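Local structure of protein ACDH-11, isoform b (Caenorhabditis elegans, 4Y9J) at residues B[208-213]-B[292-297]; B[486-491]-B[553-558]. The protein belongs to the acyl-CoA dehydrogenase family of flavoproteins and carries flavin-adenine dinucleotide in a fold of helical domains around a beta-sheet middle domain. All coordinates share one frame; numbering follows the deposited sequence.

Contact 1 of 2, residues B[208-213]-B[292-297]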
loop_
_atom_site.group_PDB
_atom_site.type_symbol
_atom_site.label_atom_id
_atom_site.label_comp_id
_atom_site.label_asym_id
_atom_site.label_seq_id
_atom_site.Cartn_x
_atom_site.Cartn_y
_atom_site.Cartn_z
ATOM N N VAL B 208 -13.385 -38.862 -3.600
ATOM C CA VAL B 208 -14.588 -39.611 -3.802
ATOM C C VAL B 208 -14.681 -40.040 -5.246
ATOM O O VAL B 208 -14.672 -39.219 -6.127
ATOM C CB VAL B 208 -15.830 -38.795 -3.439
ATOM C CG1 VAL B 208 -17.089 -39.554 -3.818
ATOM C CG2 VAL B 208 -15.832 -38.497 -1.943
ATOM N N GLN B 209 -14.838 -41.334 -5.486
ATOM C CA GLN B 209 -14.795 -41.822 -6.858
ATOM C C GLN B 209 -15.902 -41.235 -7.697
ATOM O O GLN B 209 -17.055 -41.285 -7.326
ATOM C CB GLN B 209 -14.883 -43.341 -6.885
ATOM C CG GLN B 209 -14.601 -43.928 -8.266
ATOM C CD GLN B 209 -14.782 -45.438 -8.295
ATOM O OE1 GLN B 209 -15.777 -45.954 -7.800
ATOM N NE2 GLN B 209 -13.798 -46.150 -8.824
ATOM N N ILE B 210 -15.549 -40.705 -8.852
ATOM C CA ILE B 210 -16.551 -40.323 -9.840
ATOM C C ILE B 210 -16.718 -41.417 -10.875
ATOM O O ILE B 210 -17.849 -41.768 -11.222
ATOM C CB ILE B 210 -16.149 -39.101 -10.625
ATOM C CG1 ILE B 210 -16.016 -37.930 -9.686
ATOM C CG2 ILE B 210 -17.180 -38.827 -11.721
ATOM C CD1 ILE B 210 -15.634 -36.657 -10.420
ATOM N N ASP B 211 -15.595 -41.934 -11.378
ATOM C CA ASP B 211 -15.633 -43.001 -12.402
ATOM C C ASP B 211 -14.256 -43.588 -12.642
ATOM O O ASP B 211 -13.306 -42.858 -12.922
ATOM C CB ASP B 211 -16.122 -42.439 -13.719
ATOM C CG ASP B 211 -16.170 -43.500 -14.815
ATOM O OD1 ASP B 211 -16.887 -44.536 -14.660
ATOM O OD2 ASP B 211 -15.480 -43.273 -15.834
ATOM N N LYS B 212 -14.147 -44.908 -12.540
ATOM C CA LYS B 212 -12.873 -45.563 -12.796
ATOM C C LYS B 212 -11.803 -44.859 -11.937
ATOM O O LYS B 212 -11.906 -44.870 -10.720
ATOM C CB LYS B 212 -12.565 -45.477 -14.306
ATOM C CG LYS B 212 -13.407 -46.416 -15.178
ATOM C CD LYS B 212 -12.568 -47.609 -15.658
ATOM C CE LYS B 212 -12.082 -47.492 -17.111
ATOM N NZ LYS B 212 -12.951 -48.268 -18.053
ATOM N N ASP B 213 -10.812 -44.224 -12.536
ATOM C CA ASP B 213 -9.716 -43.667 -11.705
ATOM C C ASP B 213 -9.814 -42.154 -11.486
ATOM O O ASP B 213 -8.858 -41.522 -10.985
ATOM C CB ASP B 213 -8.390 -44.072 -12.326
ATOM C CG ASP B 213 -8.211 -45.583 -12.311
ATOM O OD1 ASP B 213 -8.522 -46.196 -11.263
ATOM O OD2 ASP B 213 -7.813 -46.153 -13.330
ATOM N N GLY B 292 -14.618 -30.729 -4.493
ATOM C CA GLY B 292 -15.038 -31.344 -5.764
ATOM C C GLY B 292 -14.029 -31.131 -6.916
ATOM O O GLY B 292 -14.396 -31.266 -8.115
ATOM N N ALA B 293 -12.770 -30.852 -6.594
ATOM C CA ALA B 293 -11.691 -30.777 -7.607
ATOM C C ALA B 293 -11.515 -32.115 -8.301
ATOM O O ALA B 293 -11.304 -33.118 -7.670
ATOM C CB ALA B 293 -10.393 -30.370 -6.959
ATOM N N ILE B 294 -11.638 -32.125 -9.611
ATOM C CA ILE B 294 -11.524 -33.375 -10.388
ATOM C C ILE B 294 -10.066 -33.768 -10.602
ATOM O O ILE B 294 -9.253 -32.970 -11.113
ATOM C CB ILE B 294 -12.268 -33.220 -11.710
ATOM C CG1 ILE B 294 -13.715 -32.894 -11.367
ATOM C CG2 ILE B 294 -12.240 -34.528 -12.501
ATOM C CD1 ILE B 294 -14.569 -32.528 -12.548
ATOM N N ALA B 295 -9.750 -34.998 -10.210
ATOM C CA ALA B 295 -8.404 -35.462 -10.205
ATOM C C ALA B 295 -8.314 -36.939 -10.634
ATOM O O ALA B 295 -9.235 -37.749 -10.356
ATOM C CB ALA B 295 -7.819 -35.295 -8.830
ATOM N N GLU B 296 -7.168 -37.289 -11.217
ATOM C CA GLU B 296 -6.930 -38.687 -11.703
ATOM C C GLU B 296 -5.969 -39.433 -10.784
ATOM O O GLU B 296 -4.907 -38.917 -10.470
ATOM C CB GLU B 296 -6.356 -38.648 -13.095
ATOM C CG GLU B 296 -7.052 -37.770 -14.110
ATOM C CD GLU B 296 -8.521 -38.030 -14.280
ATOM O OE1 GLU B 296 -8.965 -39.160 -14.005
ATOM O OE2 GLU B 296 -9.242 -37.094 -14.752
ATOM N N ARG B 297 -6.366 -40.595 -10.288
ATOM C CA ARG B 297 -5.496 -41.373 -9.427
ATOM C C ARG B 297 -4.367 -41.978 -10.236
ATOM O O ARG B 297 -4.628 -42.607 -11.248
ATOM C CB ARG B 297 -6.223 -42.561 -8.761
ATOM C CG ARG B 297 -5.353 -43.256 -7.695
ATOM C CD ARG B 297 -5.495 -44.775 -7.551
ATOM N NE ARG B 297 -6.072 -45.441 -8.711
ATOM C CZ ARG B 297 -5.476 -46.340 -9.480
ATOM N NH1 ARG B 297 -4.254 -46.797 -9.259
ATOM N NH2 ARG B 297 -6.149 -46.826 -10.482
#

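Contact 2 of 2, residues B[486-491]-B[553-558]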
loop_
_atom_site.group_PDB
_atom_site.type_symbol
_atom_site.label_atom_id
_atom_site.label_comp_id
_atom_site.label_asym_id
_atom_site.label_seq_id
_atom_site.Cartn_x
_atom_site.Cartn_y
_atom_site.Cartn_z
ATOM N N GLU B 486 51.914 -32.922 0.573
ATOM C CA GLU B 486 51.757 -33.067 2.014
ATOM C C GLU B 486 50.380 -32.671 2.580
ATOM O O GLU B 486 49.886 -33.269 3.534
ATOM C CB GLU B 486 52.780 -32.158 2.676
ATOM C CG GLU B 486 52.893 -32.341 4.172
ATOM C CD GLU B 486 54.297 -32.111 4.700
ATOM O OE1 GLU B 486 55.264 -32.771 4.219
ATOM O OE2 GLU B 486 54.413 -31.256 5.618
ATOM N N LYS B 487 49.810 -31.624 2.020
ATOM C CA LYS B 487 48.487 -31.139 2.474
ATOM C C LYS B 487 47.384 -32.081 2.073
ATOM O O LYS B 487 46.472 -32.314 2.838
ATOM C CB LYS B 487 48.203 -29.743 1.946
ATOM C CG LYS B 487 48.990 -28.692 2.696
ATOM C CD LYS B 487 48.851 -27.316 2.079
ATOM C CE LYS B 487 49.590 -26.288 2.927
ATOM N NZ LYS B 487 49.050 -24.914 2.743
ATOM N N LEU B 488 47.512 -32.685 0.890
ATOM C CA LEU B 488 46.521 -33.633 0.445
ATOM C C LEU B 488 46.671 -34.962 1.181
ATOM O O LEU B 488 45.681 -35.616 1.484
ATOM C CB LEU B 488 46.611 -33.779 -1.050
ATOM C CG LEU B 488 46.350 -32.463 -1.788
ATOM C CD1 LEU B 488 46.601 -32.661 -3.275
ATOM C CD2 LEU B 488 44.915 -31.964 -1.558
ATOM N N LYS B 489 47.895 -35.373 1.478
ATOM C CA LYS B 489 48.076 -36.572 2.305
ATOM C C LYS B 489 47.375 -36.380 3.639
ATOM O O LYS B 489 46.619 -37.260 4.095
ATOM C CB LYS B 489 49.553 -36.948 2.552
ATOM C CG LYS B 489 49.709 -38.154 3.512
ATOM C CD LYS B 489 51.125 -38.407 4.087
ATOM C CE LYS B 489 52.195 -38.368 3.034
ATOM N NZ LYS B 489 53.493 -38.778 3.625
ATOM N N LYS B 490 47.608 -35.225 4.264
ATOM C CA LYS B 490 46.997 -34.967 5.557
ATOM C C LYS B 490 45.472 -34.986 5.431
ATOM O O LYS B 490 44.761 -35.507 6.301
ATOM C CB LYS B 490 47.439 -33.616 6.097
ATOM C CG LYS B 490 48.779 -33.634 6.798
ATOM C CD LYS B 490 48.963 -32.378 7.656
ATOM C CE LYS B 490 49.808 -31.326 6.952
ATOM N NZ LYS B 490 51.254 -31.661 7.083
ATOM N N SER B 491 44.974 -34.382 4.363
ATOM C CA SER B 491 43.551 -34.331 4.122
ATOM C C SER B 491 42.942 -35.714 3.994
ATOM O O SER B 491 41.918 -36.006 4.627
ATOM C CB SER B 491 43.248 -33.496 2.871
ATOM O OG SER B 491 43.747 -32.162 3.001
ATOM N N SER B 553 44.750 -22.965 -5.399
ATOM C CA SER B 553 43.611 -22.690 -4.502
ATOM C C SER B 553 42.851 -24.002 -4.256
ATOM O O SER B 553 42.343 -24.232 -3.161
ATOM C CB SER B 553 42.669 -21.640 -5.088
ATOM O OG SER B 553 41.601 -22.199 -5.916
ATOM N N ASP B 554 42.818 -24.904 -5.241
ATOM C CA ASP B 554 42.066 -26.129 -5.080
ATOM C C ASP B 554 42.689 -26.995 -3.996
ATOM O O ASP B 554 41.962 -27.609 -3.198
ATOM C CB ASP B 554 41.979 -26.913 -6.406
ATOM C CG ASP B 554 41.048 -26.242 -7.443
ATOM O OD1 ASP B 554 39.977 -25.690 -7.084
ATOM O OD2 ASP B 554 41.364 -26.304 -8.666
ATOM N N ILE B 555 44.008 -27.050 -3.941
ATOM C CA ILE B 555 44.716 -27.840 -2.879
ATOM C C ILE B 555 44.493 -27.234 -1.487
ATOM O O ILE B 555 44.205 -27.922 -0.517
ATOM C CB ILE B 555 46.244 -27.973 -3.135
ATOM C CG1 ILE B 555 46.523 -28.850 -4.351
ATOM C CG2 ILE B 555 46.937 -28.620 -1.943
ATOM C CD1 ILE B 555 47.891 -28.667 -4.976
ATOM N N GLU B 556 44.629 -25.929 -1.412
ATOM C CA GLU B 556 44.494 -25.236 -0.147
ATOM C C GLU B 556 43.064 -25.361 0.420
ATOM O O GLU B 556 42.866 -25.502 1.625
ATOM C CB GLU B 556 44.836 -23.777 -0.348
ATOM C CG GLU B 556 44.885 -23.031 0.969
ATOM C CD GLU B 556 45.954 -23.562 1.948
ATOM O OE1 GLU B 556 45.814 -23.288 3.194
ATOM O OE2 GLU B 556 46.943 -24.201 1.462
ATOM N N VAL B 557 42.080 -25.335 -0.470
ATOM C CA VAL B 557 40.676 -25.503 -0.076
ATOM C C VAL B 557 40.427 -26.930 0.461
ATOM O O VAL B 557 39.763 -27.109 1.479
ATOM C CB VAL B 557 39.749 -25.224 -1.264
ATOM C CG1 VAL B 557 38.355 -25.690 -0.956
ATOM C CG2 VAL B 557 39.702 -23.747 -1.581
ATOM N N ALA B 558 40.999 -27.955 -0.199
ATOM C CA ALA B 558 40.804 -29.319 0.273
ATOM C C ALA B 558 41.430 -29.494 1.636
ATOM O O ALA B 558 40.841 -30.177 2.499
ATOM C CB ALA B 558 41.336 -30.335 -0.695
#

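Contact 1 of 2, residues B[208-213]-B[292-297]
Asp213 and Arg297 carry most of this contact, gripping each other through both backbone and side chain. The amide N of Arg297 donates to Asp213 O at 2.7 Å, an almost straight bond (177° at the hydrogen). Glu296 CA approaches Asp213 O at 3.5 Å in a weaker CA-H...O contact. Further out, Arg297 NH2 forms a salt bridge with Asp213 OD1 at 2.6 Å. The carboxylate oxygen lies in the guanidinium plane, at its edge, whereas the NH2 group stands above the carboxylate plane; the two planes are turned 77° from each other. A single nitrogen thus meets a single oxygen, rather than a two-pronged, coplanar pair. Arg297 starts with CG anti to its backbone N (chi1 -172°), and its chain bends twice before reaching the aspartate. Its NH1 is held by Gly299 O, which ties down a second corner of the guanidinium. At the other end, Ile210 CD1 rests on Ile294 CG1 at 4.3 Å, a loose apolar touch at the surface. The carboxylate of Glu296 turns to Thr214, to which its OE1 is hydrogen-bonded. The contact lies at the surface of the middle-domain sheet: residues 210-213 make the bulged turn between strands 206-209 and 214-225, and strand 285-298 pairs with both 214-225 and 252-258.

Contact 2 of 2, residues B[486-491]-B[553-558]
Leu488 and Ile555 form the apolar part of this helix pair, their side chains crossing at about a right angle. Leu488 CG lies 3.9 Å from Ile555 CG2, and its two methyls divide the work: CD1 meets Ile555 CG1 at 4.0 Å, while CD2 touches both Ile555 CG2 and Ala558 CB, the latter also at 4.0 Å. Ala558, whose CB points toward segment 486-491, offers a single methyl here, and Leu540 of helix 524-545 packs against it as well.

The charged part is a salt bridge from Lys487 NZ to Glu556 OE2, 2.6 Å long, using the syn lone pair of the carboxylate. Lys487 reaches across with an extended chain, whereas Glu556, whose CB points away, bends back at chi2 (61°). The other oxygen, OE1, pairs with Arg560, so the buried carboxylate has a cationic partner at each oxygen, which would probably stabilise its negative charge. Lys487 also makes a cation-pi contact with Tyr559.

Ser491 adds a polar element within its own helix. With OG beside its backbone N (chi1 -59°), the hydroxyl donates to Lys487 O, the OG-to-O distance being 2.7 Å; Ser491 N reaches that oxygen from the opposite face of its plane.

The axes of the two helical segments approach to 9.2 Å and run in roughly the same direction, 32° apart. Such packing of inclined helices is typical of an alpha-helical bundle, here in the C-terminal domain-like region characteristic of acyl-CoA dehydrogenase 11.

Contact 1 and contact 2 belong to separate parts of the subunit, on opposite sides of its centre. Their own centres are 59 Å apart and their nearest atoms about 46 Å, so neither touches the other. Along the chain they follow in series, the 208-213/292-297 pair closing before the 486-491/553-558 pair begins. The first joins parts of the beta-sheet middle domain, the second two helices of the C-terminal region. One flavin-adenine dinucleotide pocket is lined by eleven residues, among them Arg341 and Tyr426, and none belongs to either contact. Each contact has a segment residue at another subunit: Val208, beside contact 1, packs on His6 of the second subunit, and Glu556 on Ile586 of the third.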